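Diaminopimelate decarboxylase (Phaeodactylum tricornutum, PDB 7JPJ) probably catalyses the pyridoxal 5'-phosphate-dependent decarboxylation of diaminopimelate to lysine, working as an obligate dimer. Local coordinates at residues 113-118 / 133-138; 120-123 / 127-130; 319-322 / 326-329; 353-356 / 360-363. All coordinates share one frame; numbering follows the deposited sequence.

The four contacts fall into two pairs on opposite sides of the chain's centre. Interactions 1 and 2 belong to the pyridoxal-binding barrel and share helix 125-134: the buried contact 120-123 / 127-130 fixes the start of that helix on its own strand, while the partly buried contact 113-118 / 133-138 ties its end to the preceding helix by a tyrosine-aspartate bond near the surface. Interactions 3 and 4 are buried in the other part of the chain and touch where Pro322 meets Leu362. Both order loops through backbone N-H groups, but interaction 3 adds an arginine-histidine pair at the D-lysine site, whereas interaction 4 relies on a carboxylate buried against glycine.

Interaction 1. Residues 113-118 / 133-138; sequences LVDMGV and EHYAGK
The nearest CA atoms of the two segments, those of Val114 and Tyr135, are 10.4 Å apart, so the space between the segments is spanned by side chains. The contact joins two consecutive outer helices of the TIM-barrel-like domain, 110-116 and 125-134. The first ends in a Schellman motif: Gly117 takes a positive phi, which glycine tolerates best, and Val118 N returns to Leu113 O at 3.2 Å. Tyr135 is the first residue to leave helical geometry at the end of the second. Its ring carbon CG lies anti to the carbonyl carbon (chi1 -61°), an orientation that sends the long ring across to the other helix. There the phenol oxygen OH lies 3.6 Å from Val114 CB, while Val114 CG1 approaches ring atom CE2 obliquely at 4.1 Å. Valine suits this place because its branched, apolar end packs beside the ring without competing for the hydroxyl. Phe131 and Ala111 also touch the ring. Tyr135 OH donates to Asp115 OD1 at 3.0 Å. Asp115 is exposed, so an ionised carboxylate there probably costs little. A phenylalanine in place of Tyr135 would lack the hydroxyl, and Asp115 would probably be left without its mate from the second helix, its carboxylate freer to turn. The phenol arrives from above the carboxylate plane of Asp115, 53° out of it.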
ATOM      1  N   LEU A 113     -22.650  18.673  -3.352  1.00 24.55           N
ATOM      2  CA  LEU A 113     -21.382  19.336  -3.640  1.00 23.80           C
ATOM      3  C   LEU A 113     -21.518  20.318  -4.798  1.00 24.40           C
ATOM      4  O   LEU A 113     -21.002  21.440  -4.731  1.00 24.37           O
ATOM      5  CB  LEU A 113     -20.304  18.293  -3.938  1.00 22.73           C
ATOM      6  CG  LEU A 113     -20.127  17.187  -2.892  1.00 22.17           C
ATOM      7  CD1 LEU A 113     -19.101  16.163  -3.351  1.00 21.25           C
ATOM      8  CD2 LEU A 113     -19.736  17.768  -1.543  1.00 21.95           C
ATOM      9  N   VAL A 114     -22.216  19.918  -5.866  1.00 23.40           N
ATOM     10  CA  VAL A 114     -22.381  20.799  -7.019  1.00 24.10           C
ATOM     11  C   VAL A 114     -23.136  22.062  -6.621  1.00 25.07           C
ATOM     12  O   VAL A 114     -22.852  23.157  -7.123  1.00 25.40           O
ATOM     13  CB  VAL A 114     -23.085  20.052  -8.169  1.00 24.74           C
ATOM     14  CG1 VAL A 114     -23.262  20.968  -9.373  1.00 25.54           C
ATOM     15  CG2 VAL A 114     -22.297  18.815  -8.561  1.00 24.02           C
ATOM     16  N   ASP A 115     -24.096  21.934  -5.701  1.00 24.75           N
ATOM     17  CA  ASP A 115     -24.869  23.095  -5.272  1.00 25.82           C
ATOM     18  C   ASP A 115     -24.004  24.122  -4.552  1.00 25.33           C
ATOM     19  O   ASP A 115     -24.254  25.328  -4.659  1.00 26.09           O
ATOM     20  CB  ASP A 115     -26.023  22.654  -4.373  1.00 26.54           C
ATOM     21  CG  ASP A 115     -27.105  21.923  -5.137  1.00 27.44           C
ATOM     22  OD1 ASP A 115     -27.187  22.099  -6.371  1.00 27.87           O
ATOM     23  OD2 ASP A 115     -27.877  21.176  -4.501  1.00 27.78           O
ATOM     24  N   MET A 116     -22.989  23.673  -3.816  1.00 25.69           N
ATOM     25  CA  MET A 116     -22.111  24.597  -3.111  1.00 26.24           C
ATOM     26  C   MET A 116     -21.128  25.307  -4.032  1.00 25.38           C
ATOM     27  O   MET A 116     -20.487  26.270  -3.598  1.00 26.18           O
ATOM     28  CB  MET A 116     -21.344  23.858  -2.012  1.00 25.80           C
ATOM     29  CG  MET A 116     -22.115  23.707  -0.715  1.00 29.28           C
ATOM     30  SD  MET A 116     -21.284  22.618   0.461  1.00 28.26           S
ATOM     31  CE  MET A 116     -20.796  21.266  -0.606  1.00 24.61           C
ATOM     32  N   GLY A 117     -20.991  24.863  -5.280  1.00 25.92           N
ATOM     33  CA  GLY A 117     -20.108  25.525  -6.221  1.00 23.56           C
ATOM     34  C   GLY A 117     -18.994  24.644  -6.745  1.00 21.83           C
ATOM     35  O   GLY A 117     -18.080  25.125  -7.420  1.00 21.57           O
ATOM     36  N   VAL A 118     -19.054  23.352  -6.445  1.00 22.75           N
ATOM     37  CA  VAL A 118     -18.046  22.410  -6.917  1.00 21.39           C
ATOM     38  C   VAL A 118     -18.306  22.101  -8.384  1.00 20.91           C
ATOM     39  O   VAL A 118     -19.411  21.693  -8.761  1.00 21.10           O
ATOM     40  CB  VAL A 118     -18.055  21.129  -6.070  1.00 20.87           C
ATOM     41  CG1 VAL A 118     -17.171  20.066  -6.702  1.00 19.73           C
ATOM     42  CG2 VAL A 118     -17.607  21.431  -4.648  1.00 21.55           C
ATOM     43  N   GLU A 133     -29.937  13.794 -15.174  1.00 28.17           N
ATOM     44  CA  GLU A 133     -31.211  13.438 -14.556  1.00 29.83           C
ATOM     45  C   GLU A 133     -31.566  14.398 -13.429  1.00 30.22           C
ATOM     46  O   GLU A 133     -32.740  14.738 -13.236  1.00 32.20           O
ATOM     47  CB  GLU A 133     -31.162  12.000 -14.030  1.00 29.64           C
ATOM     48  CG  GLU A 133     -31.370  10.921 -15.086  1.00 30.41           C
ATOM     49  CD  GLU A 133     -31.213   9.507 -14.533  1.00 30.29           C
ATOM     50  OE1 GLU A 133     -31.387   8.545 -15.313  1.00 31.15           O
ATOM     51  OE2 GLU A 133     -30.919   9.354 -13.326  1.00 29.58           O
ATOM     52  N   HIS A 134     -30.565  14.854 -12.677  1.00 27.83           N
ATOM     53  CA  HIS A 134     -30.823  15.699 -11.518  1.00 28.36           C
ATOM     54  C   HIS A 134     -30.984  17.167 -11.895  1.00 29.06           C
ATOM     55  O   HIS A 134     -31.708  17.900 -11.211  1.00 30.58           O
ATOM     56  CB  HIS A 134     -29.695  15.539 -10.497  1.00 26.68           C
ATOM     57  CG  HIS A 134     -30.023  16.085  -9.143  1.00 27.78           C
ATOM     58  ND1 HIS A 134     -29.781  17.395  -8.792  1.00 28.39           N
ATOM     59  CD2 HIS A 134     -30.579  15.500  -8.055  1.00 29.54           C
ATOM     60  CE1 HIS A 134     -30.170  17.594  -7.545  1.00 31.31           C
ATOM     61  NE2 HIS A 134     -30.657  16.459  -7.075  1.00 31.93           N
ATOM     62  N   TYR A 135     -30.330  17.613 -12.965  1.00 28.39           N
ATOM     63  CA  TYR A 135     -30.359  19.003 -13.402  1.00 29.09           C
ATOM     64  C   TYR A 135     -30.943  19.121 -14.804  1.00 30.32           C
ATOM     65  O   TYR A 135     -30.433  19.856 -15.650  1.00 30.17           O
ATOM     66  CB  TYR A 135     -28.963  19.618 -13.361  1.00 27.35           C
ATOM     67  CG  TYR A 135     -28.343  19.642 -11.985  1.00 26.40           C
ATOM     68  CD1 TYR A 135     -28.873  20.442 -10.981  1.00 27.64           C
ATOM     69  CD2 TYR A 135     -27.224  18.875 -11.690  1.00 24.56           C
ATOM     70  CE1 TYR A 135     -28.312  20.470  -9.718  1.00 27.06           C
ATOM     71  CE2 TYR A 135     -26.654  18.897 -10.431  1.00 23.93           C
ATOM     72  CZ  TYR A 135     -27.202  19.697  -9.446  1.00 25.18           C
ATOM     73  OH  TYR A 135     -26.637  19.724  -8.188  1.00 24.82           O
ATOM     74  N   ALA A 136     -32.029  18.396 -15.061  1.00 30.58           N
ATOM     75  CA  ALA A 136     -32.591  18.318 -16.402  1.00 31.94           C
ATOM     76  C   ALA A 136     -33.170  19.662 -16.832  1.00 33.77           C
ATOM     77  O   ALA A 136     -33.995  20.250 -16.125  1.00 35.34           O
ATOM     78  CB  ALA A 136     -33.669  17.235 -16.458  1.00 33.43           C
ATOM     79  N   GLY A 137     -32.732  20.143 -17.997  1.00 33.82           N
ATOM     80  CA  GLY A 137     -33.227  21.375 -18.586  1.00 35.75           C
ATOM     81  C   GLY A 137     -33.122  22.595 -17.694  1.00 35.96           C
ATOM     82  O   GLY A 137     -34.145  23.137 -17.263  1.00 38.08           O
ATOM     83  N   LYS A 138     -31.899  23.051 -17.417  1.00 34.27           N
ATOM     84  CA  LYS A 138     -31.705  24.150 -16.472  1.00 34.48           C
ATOM     85  C   LYS A 138     -30.794  25.288 -16.950  1.00 34.24           C
ATOM     86  O   LYS A 138     -31.008  26.431 -16.535  1.00 35.57           O
ATOM     87  CB  LYS A 138     -31.203  23.595 -15.135  1.00 32.77           C
ATOM     88  CG  LYS A 138     -32.348  23.192 -14.212  1.00 34.20           C
ATOM     89  CD  LYS A 138     -31.870  22.573 -12.910  1.00 32.77           C
ATOM     90  CE  LYS A 138     -33.052  22.073 -12.082  1.00 34.53           C
ATOM     91  NZ  LYS A 138     -34.062  23.144 -11.825  1.00 37.38           N
TER

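Interaction 2. Residues 120-123 / 127-130; sequences LNAC and QLER
Gln127 reaches Cys123 because its CG stands anti to its own carbonyl carbon (chi1 -67°) and the chain beyond is extended, which carries the amide from the helix to the end of the strand. On Leu128 the first torsion instead places CG anti to the backbone N, and the second then turns CD1 onto the methyl group of Ala122. The amide oxygen Gln127 OE1 accepts from Cys123 N at 2.9 Å in a fairly straight bond, 160° at the hydrogen, with the donor tilted 35° from the carbonyl plane. The other end of the amide, NE2, donates to Thr103 O, and these two bonds together settle which way round the group sits. Glutamine suits the place, since one flat group both accepts and donates without burying a charge. The CB of Ala122 meets Leu128 CD1 at 3.7 Å, and its small size lets the helix lie close to the strand. Asn121 points away from the helix, and its OD1 is bonded to Arg199. Here a side chain from the first helical turn accepts a hydrogen bond from the backbone just beyond the strand, within the beta-alpha-beta unit formed by strand 119-122, helix 125-134 and strand 141-147, the repeating element of a TIM barrel.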
ATOM      1  N   LEU A 120     -18.022  19.850 -11.600  1.00 21.02           N
ATOM      2  CA  LEU A 120     -17.926  18.419 -11.848  1.00 20.73           C
ATOM      3  C   LEU A 120     -17.440  18.159 -13.267  1.00 20.78           C
ATOM      4  O   LEU A 120     -17.961  18.737 -14.227  1.00 21.31           O
ATOM      5  CB  LEU A 120     -19.275  17.730 -11.629  1.00 21.27           C
ATOM      6  CG  LEU A 120     -19.300  16.253 -12.033  1.00 21.22           C
ATOM      7  CD1 LEU A 120     -18.374  15.436 -11.141  1.00 20.93           C
ATOM      8  CD2 LEU A 120     -20.712  15.694 -12.003  1.00 22.04           C
ATOM      9  N   ASN A 121     -16.441  17.289 -13.394  1.00 21.03           N
ATOM     10  CA  ASN A 121     -16.005  16.769 -14.684  1.00 21.96           C
ATOM     11  C   ASN A 121     -16.559  15.355 -14.817  1.00 22.19           C
ATOM     12  O   ASN A 121     -16.104  14.438 -14.126  1.00 22.01           O
ATOM     13  CB  ASN A 121     -14.483  16.779 -14.801  1.00 22.42           C
ATOM     14  CG  ASN A 121     -13.909  18.181 -14.890  1.00 22.64           C
ATOM     15  OD1 ASN A 121     -14.600  19.126 -15.279  1.00 22.78           O
ATOM     16  ND2 ASN A 121     -12.640  18.325 -14.527  1.00 22.84           N
ATOM     17  N   ALA A 122     -17.552  15.187 -15.687  1.00 22.03           N
ATOM     18  CA  ALA A 122     -18.152  13.878 -15.912  1.00 22.46           C
ATOM     19  C   ALA A 122     -17.129  12.947 -16.552  1.00 23.77           C
ATOM     20  O   ALA A 122     -16.560  13.265 -17.602  1.00 25.19           O
ATOM     21  CB  ALA A 122     -19.391  14.009 -16.793  1.00 23.16           C
ATOM     22  N   CYS A 123     -16.896  11.796 -15.925  1.00 23.91           N
ATOM     23  CA  CYS A 123     -15.851  10.881 -16.358  1.00 26.33           C
ATOM     24  C   CYS A 123     -16.383   9.620 -17.026  1.00 28.54           C
ATOM     25  O   CYS A 123     -15.584   8.788 -17.466  1.00 31.39           O
ATOM     26  CB  CYS A 123     -14.961  10.504 -15.169  1.00 25.80           C
ATOM     27  SG  CYS A 123     -14.026  11.907 -14.496  1.00 23.84           S
ATOM     28  N   GLN A 127     -22.067   8.840 -15.289  1.00 24.93           N
ATOM     29  CA  GLN A 127     -22.003  10.027 -14.443  1.00 23.89           C
ATOM     30  C   GLN A 127     -22.705  11.208 -15.094  1.00 23.16           C
ATOM     31  O   GLN A 127     -23.403  11.974 -14.418  1.00 23.16           O
ATOM     32  CB  GLN A 127     -20.551  10.380 -14.134  1.00 22.95           C
ATOM     33  CG  GLN A 127     -19.842   9.369 -13.264  1.00 23.47           C
ATOM     34  CD  GLN A 127     -18.456   9.824 -12.870  1.00 22.50           C
ATOM     35  OE1 GLN A 127     -17.946  10.817 -13.391  1.00 21.84           O
ATOM     36  NE2 GLN A 127     -17.838   9.104 -11.942  1.00 22.63           N
ATOM     37  N   LEU A 128     -22.524  11.375 -16.404  1.00 22.44           N
ATOM     38  CA  LEU A 128     -23.209  12.449 -17.111  1.00 23.13           C
ATOM     39  C   LEU A 128     -24.720  12.280 -17.029  1.00 24.22           C
ATOM     40  O   LEU A 128     -25.452  13.249 -16.799  1.00 24.60           O
ATOM     41  CB  LEU A 128     -22.746  12.487 -18.566  1.00 23.96           C
ATOM     42  CG  LEU A 128     -23.030  13.762 -19.359  1.00 24.67           C
ATOM     43  CD1 LEU A 128     -22.415  14.963 -18.664  1.00 23.67           C
ATOM     44  CD2 LEU A 128     -22.501  13.626 -20.775  1.00 25.77           C
ATOM     45  N   GLU A 129     -25.206  11.049 -17.199  1.00 25.28           N
ATOM     46  CA  GLU A 129     -26.646  10.818 -17.159  1.00 26.65           C
ATOM     47  C   GLU A 129     -27.209  11.070 -15.766  1.00 26.44           C
ATOM     48  O   GLU A 129     -28.297  11.642 -15.628  1.00 27.38           O
ATOM     49  CB  GLU A 129     -26.962   9.397 -17.622  1.00 27.68           C
ATOM     50  CG  GLU A 129     -26.788   9.184 -19.117  1.00 28.86           C
ATOM     51  CD  GLU A 129     -26.957   7.732 -19.520  1.00 30.21           C
ATOM     52  OE1 GLU A 129     -26.837   6.854 -18.638  1.00 29.82           O
ATOM     53  OE2 GLU A 129     -27.213   7.471 -20.713  1.00 31.67           O
ATOM     54  N   ARG A 130     -26.485  10.653 -14.722  1.00 24.09           N
ATOM     55  CA  ARG A 130     -26.927  10.941 -13.360  1.00 25.14           C
ATOM     56  C   ARG A 130     -26.942  12.441 -13.095  1.00 24.57           C
ATOM     57  O   ARG A 130     -27.858  12.958 -12.444  1.00 25.63           O
ATOM     58  CB  ARG A 130     -26.028  10.221 -12.352  1.00 26.03           C
ATOM     59  CG  ARG A 130     -26.148   8.700 -12.378  1.00 26.73           C
ATOM     60  CD  ARG A 130     -25.194   8.049 -11.389  1.00 27.30           C
ATOM     61  NE  ARG A 130     -25.505   8.423 -10.013  1.00 28.40           N
ATOM     62  CZ  ARG A 130     -24.722   8.164  -8.970  1.00 28.08           C
ATOM     63  NH1 ARG A 130     -23.571   7.525  -9.142  1.00 27.09           N
ATOM     64  NH2 ARG A 130     -25.092   8.547  -7.754  1.00 28.54           N
TER

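Interaction 3. Residues 319-322 / 326-329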
ATOM      1  N   VAL A 319       6.700   4.776   3.122  1.00 18.02           N
ATOM      2  CA  VAL A 319       7.020   5.012   1.718  1.00 17.42           C
ATOM      3  C   VAL A 319       6.868   3.682   0.988  1.00 18.25           C
ATOM      4  O   VAL A 319       7.693   2.775   1.161  1.00 19.03           O
ATOM      5  CB  VAL A 319       8.429   5.591   1.524  1.00 17.36           C
ATOM      6  CG1 VAL A 319       8.706   5.821   0.053  1.00 16.85           C
ATOM      7  CG2 VAL A 319       8.583   6.894   2.296  1.00 17.43           C
ATOM      8  N   LEU A 320       5.815   3.564   0.178  1.00 16.63           N
ATOM      9  CA  LEU A 320       5.502   2.329  -0.527  1.00 17.63           C
ATOM     10  C   LEU A 320       6.044   2.293  -1.950  1.00 17.61           C
ATOM     11  O   LEU A 320       6.178   1.202  -2.515  1.00 18.19           O
ATOM     12  CB  LEU A 320       3.981   2.119  -0.555  1.00 17.92           C
ATOM     13  CG  LEU A 320       3.419   0.918  -1.317  1.00 18.57           C
ATOM     14  CD1 LEU A 320       3.742  -0.387  -0.605  1.00 19.12           C
ATOM     15  CD2 LEU A 320       1.924   1.074  -1.533  1.00 18.71           C
ATOM     16  N   ARG A 321       6.378   3.447  -2.526  1.00 18.25           N
ATOM     17  CA  ARG A 321       6.808   3.488  -3.923  1.00 18.16           C
ATOM     18  C   ARG A 321       7.992   2.578  -4.239  1.00 18.67           C
ATOM     19  O   ARG A 321       8.024   2.032  -5.356  1.00 19.22           O
ATOM     20  CB  ARG A 321       7.105   4.939  -4.320  1.00 16.62           C
ATOM     21  CG  ARG A 321       5.903   5.866  -4.171  1.00 16.06           C
ATOM     22  CD  ARG A 321       6.047   7.157  -4.973  1.00 15.46           C
ATOM     23  NE  ARG A 321       7.395   7.345  -5.508  1.00 14.95           N
ATOM     24  CZ  ARG A 321       7.696   7.368  -6.803  1.00 15.08           C
ATOM     25  NH1 ARG A 321       6.745   7.218  -7.717  1.00 15.32           N
ATOM     26  NH2 ARG A 321       8.951   7.544  -7.185  1.00 15.49           N
ATOM     27  N   PRO A 322       8.980   2.374  -3.355  1.00 17.03           N
ATOM     28  CA  PRO A 322      10.006   1.361  -3.659  1.00 17.43           C
ATOM     29  C   PRO A 322       9.444  -0.040  -3.827  1.00 18.02           C
ATOM     30  O   PRO A 322       9.842  -0.747  -4.761  1.00 18.60           O
ATOM     31  CB  PRO A 322      10.951   1.451  -2.453  1.00 17.26           C
ATOM     32  CG  PRO A 322      10.810   2.837  -1.981  1.00 16.84           C
ATOM     33  CD  PRO A 322       9.367   3.195  -2.195  1.00 16.72           C
ATOM     34  N   GLY A 326       9.360  -0.211  -7.654  1.00 20.18           N
ATOM     35  CA  GLY A 326      10.798  -0.272  -7.801  1.00 19.98           C
ATOM     36  C   GLY A 326      11.416   1.093  -7.981  1.00 18.82           C
ATOM     37  O   GLY A 326      12.444   1.224  -8.656  1.00 18.64           O
ATOM     38  N   ALA A 327      10.803   2.122  -7.401  1.00 18.38           N
ATOM     39  CA  ALA A 327      11.263   3.491  -7.567  1.00 17.28           C
ATOM     40  C   ALA A 327      12.436   3.772  -6.639  1.00 17.32           C
ATOM     41  O   ALA A 327      12.391   3.450  -5.448  1.00 17.61           O
ATOM     42  CB  ALA A 327      10.125   4.470  -7.285  1.00 16.54           C
ATOM     43  N   VAL A 328      13.482   4.374  -7.191  1.00 17.63           N
ATOM     44  CA  VAL A 328      14.639   4.799  -6.416  1.00 17.76           C
ATOM     45  C   VAL A 328      14.377   6.200  -5.885  1.00 17.38           C
ATOM     46  O   VAL A 328      13.886   7.070  -6.615  1.00 17.25           O
ATOM     47  CB  VAL A 328      15.917   4.760  -7.272  1.00 18.80           C
ATOM     48  CG1 VAL A 328      17.150   5.024  -6.414  1.00 19.15           C
ATOM     49  CG2 VAL A 328      16.034   3.423  -7.985  1.00 19.48           C
ATOM     50  N   HIS A 329      14.691   6.415  -4.608  1.00 18.82           N
ATOM     51  CA  HIS A 329      14.613   7.717  -3.974  1.00 19.02           C
ATOM     52  C   HIS A 329      16.005   8.174  -3.547  1.00 20.05           C
ATOM     53  O   HIS A 329      16.854   7.346  -3.199  1.00 20.52           O
ATOM     54  CB  HIS A 329      13.696   7.694  -2.745  1.00 18.94           C
ATOM     55  CG  HIS A 329      12.244   7.546  -3.076  1.00 18.06           C
ATOM     56  ND1 HIS A 329      11.279   8.406  -2.596  1.00 18.03           N
ATOM     57  CD2 HIS A 329      11.590   6.630  -3.829  1.00 17.48           C
ATOM     58  CE1 HIS A 329      10.095   8.032  -3.046  1.00 17.00           C
ATOM     59  NE2 HIS A 329      10.256   6.957  -3.796  1.00 16.84           N
TER
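The pocket that holds D-lysine in this structure includes Arg321, in the short helix 321-325, and the loop that follows this helix folds back onto it, bringing Ala327 and His329 to the side chain of Arg321. Gly326 N closes the helix on Pro322 O at 3.0 Å, and Ala327 N adds a weak bond to Arg321 O at 3.5 Å. Gly326 sits at positive phi (77°), where a CB would be pressed against the preceding carbonyl oxygen, so glycine suits the turn. Proline suits the first turn of the helix, where lacking an N-H costs little. The arginine chain bends at chi3, laying its guanidinium beneath Ala327, whose methyl carbon CB lies over one face, 3.3 Å from Arg321 NH2. His329 comes to the guanidinium edge, the two planes 55° apart, and its NE2 takes a weak hydrogen bond from Arg321 NE at 3.4 Å. Val319 CG1 touches this ring obliquely, 4.1 Å from His329 CE1. Arg243, also of the ligand pocket, brings its own guanidinium close to that of Arg321. On its far nitrogen, ND1, the histidine is bonded to Asp390 O, a backbone acceptor. Donation at ND1 together with the weak acceptance at NE2 would fit a neutral ring, which could help position the pocket arginine without adding a positive charge.

Interaction 4. Residues 353-356 / 360-363; sequences VGHC and GDLM
Val353 and Leu362 form a single beta bridge, and one residue on, the CA atoms of Gly354 and Asp361 are 5.2 Å apart. Gly354 N donates to Asp361 O at 2.9 Å, nearly straight at 168°. Asp361 is the centre of an inverse gamma turn, Leu362 N returning to Gly360 O at 2.7 Å. The carboxylate carbon of Asp361, CG, lies anti to the backbone N (chi1 -166°), which aims the group back at the opposite segment. There OD2 accepts from Cys356 N at 2.9 Å, met nearly along its C-O axis, while CG lies 3.5 Å from Gly354 CA. Any CB on Gly354 would collide with OD2, so the missing side chain makes room for the acid. The second oxygen, OD1, is bonded to Met316 N, so backbone N-H groups grip both ends of the buried carboxylate. An alanine in place of Asp361 would probably leave the N-H groups of Cys356 and Met316 without their acceptor and the loop less firmly held. His355 ND1 is hydrogen-bonded to Glu105 of the second subunit, which puts this loop at the dimer interface. Such a loop is characteristic of the family's Cys-Glu-Ser-Gly-Asp motif, which begins with Cys357, the predicted proton donor, and ends with Asp361.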
ATOM      1  N   VAL A 353      16.697  -1.629   4.417  1.00 16.21           N
ATOM      2  CA  VAL A 353      15.476  -2.406   4.577  1.00 16.17           C
ATOM      3  C   VAL A 353      14.573  -1.718   5.592  1.00 15.75           C
ATOM      4  O   VAL A 353      15.013  -0.919   6.425  1.00 15.56           O
ATOM      5  CB  VAL A 353      15.752  -3.862   5.006  1.00 16.65           C
ATOM      6  CG1 VAL A 353      16.643  -4.563   3.988  1.00 17.21           C
ATOM      7  CG2 VAL A 353      16.368  -3.902   6.395  1.00 16.69           C
ATOM      8  N   GLY A 354      13.278  -2.052   5.515  1.00 17.40           N
ATOM      9  CA  GLY A 354      12.296  -1.487   6.413  1.00 16.67           C
ATOM     10  C   GLY A 354      12.061  -2.338   7.652  1.00 17.78           C
ATOM     11  O   GLY A 354      12.537  -3.466   7.768  1.00 19.20           O
ATOM     12  N   HIS A 355      11.293  -1.773   8.584  1.00 16.39           N
ATOM     13  CA  HIS A 355      11.040  -2.418   9.866  1.00 16.85           C
ATOM     14  C   HIS A 355       9.904  -3.434   9.825  1.00 17.35           C
ATOM     15  O   HIS A 355       9.666  -4.106  10.835  1.00 17.92           O
ATOM     16  CB  HIS A 355      10.746  -1.359  10.938  1.00 16.83           C
ATOM     17  CG  HIS A 355       9.540  -0.516  10.653  1.00 16.68           C
ATOM     18  ND1 HIS A 355       9.031   0.384  11.566  1.00 16.83           N
ATOM     19  CD2 HIS A 355       8.745  -0.431   9.560  1.00 16.55           C
ATOM     20  CE1 HIS A 355       7.975   0.985  11.047  1.00 16.77           C
ATOM     21  NE2 HIS A 355       7.779   0.508   9.831  1.00 16.60           N
ATOM     22  N   CYS A 356       9.199  -3.571   8.705  1.00 18.40           N
ATOM     23  CA  CYS A 356       8.113  -4.538   8.623  1.00 20.40           C
ATOM     24  C   CYS A 356       8.662  -5.946   8.454  1.00 21.37           C
ATOM     25  O   CYS A 356       9.629  -6.169   7.722  1.00 20.87           O
ATOM     26  CB  CYS A 356       7.173  -4.211   7.464  1.00 19.89           C
ATOM     27  SG  CYS A 356       6.357  -2.619   7.598  1.00 18.83           S
ATOM     28  N   GLY A 360       9.505  -8.234   1.219  1.00 22.96           N
ATOM     29  CA  GLY A 360       9.449  -7.178   0.227  1.00 21.87           C
ATOM     30  C   GLY A 360       9.685  -5.776   0.743  1.00 21.08           C
ATOM     31  O   GLY A 360       9.736  -4.844  -0.066  1.00 20.38           O
ATOM     32  N   ASP A 361       9.839  -5.594   2.057  1.00 21.49           N
ATOM     33  CA  ASP A 361      10.017  -4.260   2.636  1.00 20.74           C
ATOM     34  C   ASP A 361      11.448  -3.776   2.389  1.00 20.45           C
ATOM     35  O   ASP A 361      12.272  -3.640   3.296  1.00 20.79           O
ATOM     36  CB  ASP A 361       9.678  -4.266   4.119  1.00 21.33           C
ATOM     37  CG  ASP A 361       9.523  -2.865   4.681  1.00 20.33           C
ATOM     38  OD1 ASP A 361       9.559  -1.899   3.886  1.00 19.26           O
ATOM     39  OD2 ASP A 361       9.370  -2.725   5.913  1.00 20.64           O
ATOM     40  N   LEU A 362      11.725  -3.490   1.123  1.00 20.98           N
ATOM     41  CA  LEU A 362      13.046  -3.079   0.673  1.00 21.04           C
ATOM     42  C   LEU A 362      13.008  -1.606   0.288  1.00 20.12           C
ATOM     43  O   LEU A 362      12.087  -1.167  -0.410  1.00 19.58           O
ATOM     44  CB  LEU A 362      13.495  -3.944  -0.506  1.00 21.67           C
ATOM     45  CG  LEU A 362      14.790  -3.603  -1.236  1.00 21.91           C
ATOM     46  CD1 LEU A 362      15.942  -3.528  -0.256  1.00 22.83           C
ATOM     47  CD2 LEU A 362      15.054  -4.647  -2.302  1.00 22.47           C
ATOM     48  N   MET A 363      14.001  -0.844   0.747  1.00 22.24           N
ATOM     49  CA  MET A 363      14.060   0.590   0.491  1.00 21.60           C
ATOM     50  C   MET A 363      15.058   0.971  -0.596  1.00 21.98           C
ATOM     51  O   MET A 363      15.040   2.119  -1.051  1.00 21.55           O
ATOM     52  CB  MET A 363      14.403   1.344   1.780  1.00 21.48           C
ATOM     53  CG  MET A 363      13.295   1.326   2.819  1.00 20.82           C
ATOM     54  SD  MET A 363      11.721   1.912   2.162  1.00 20.13           S
ATOM     55  CE  MET A 363      11.344   3.252   3.293  1.00 19.17           C
TER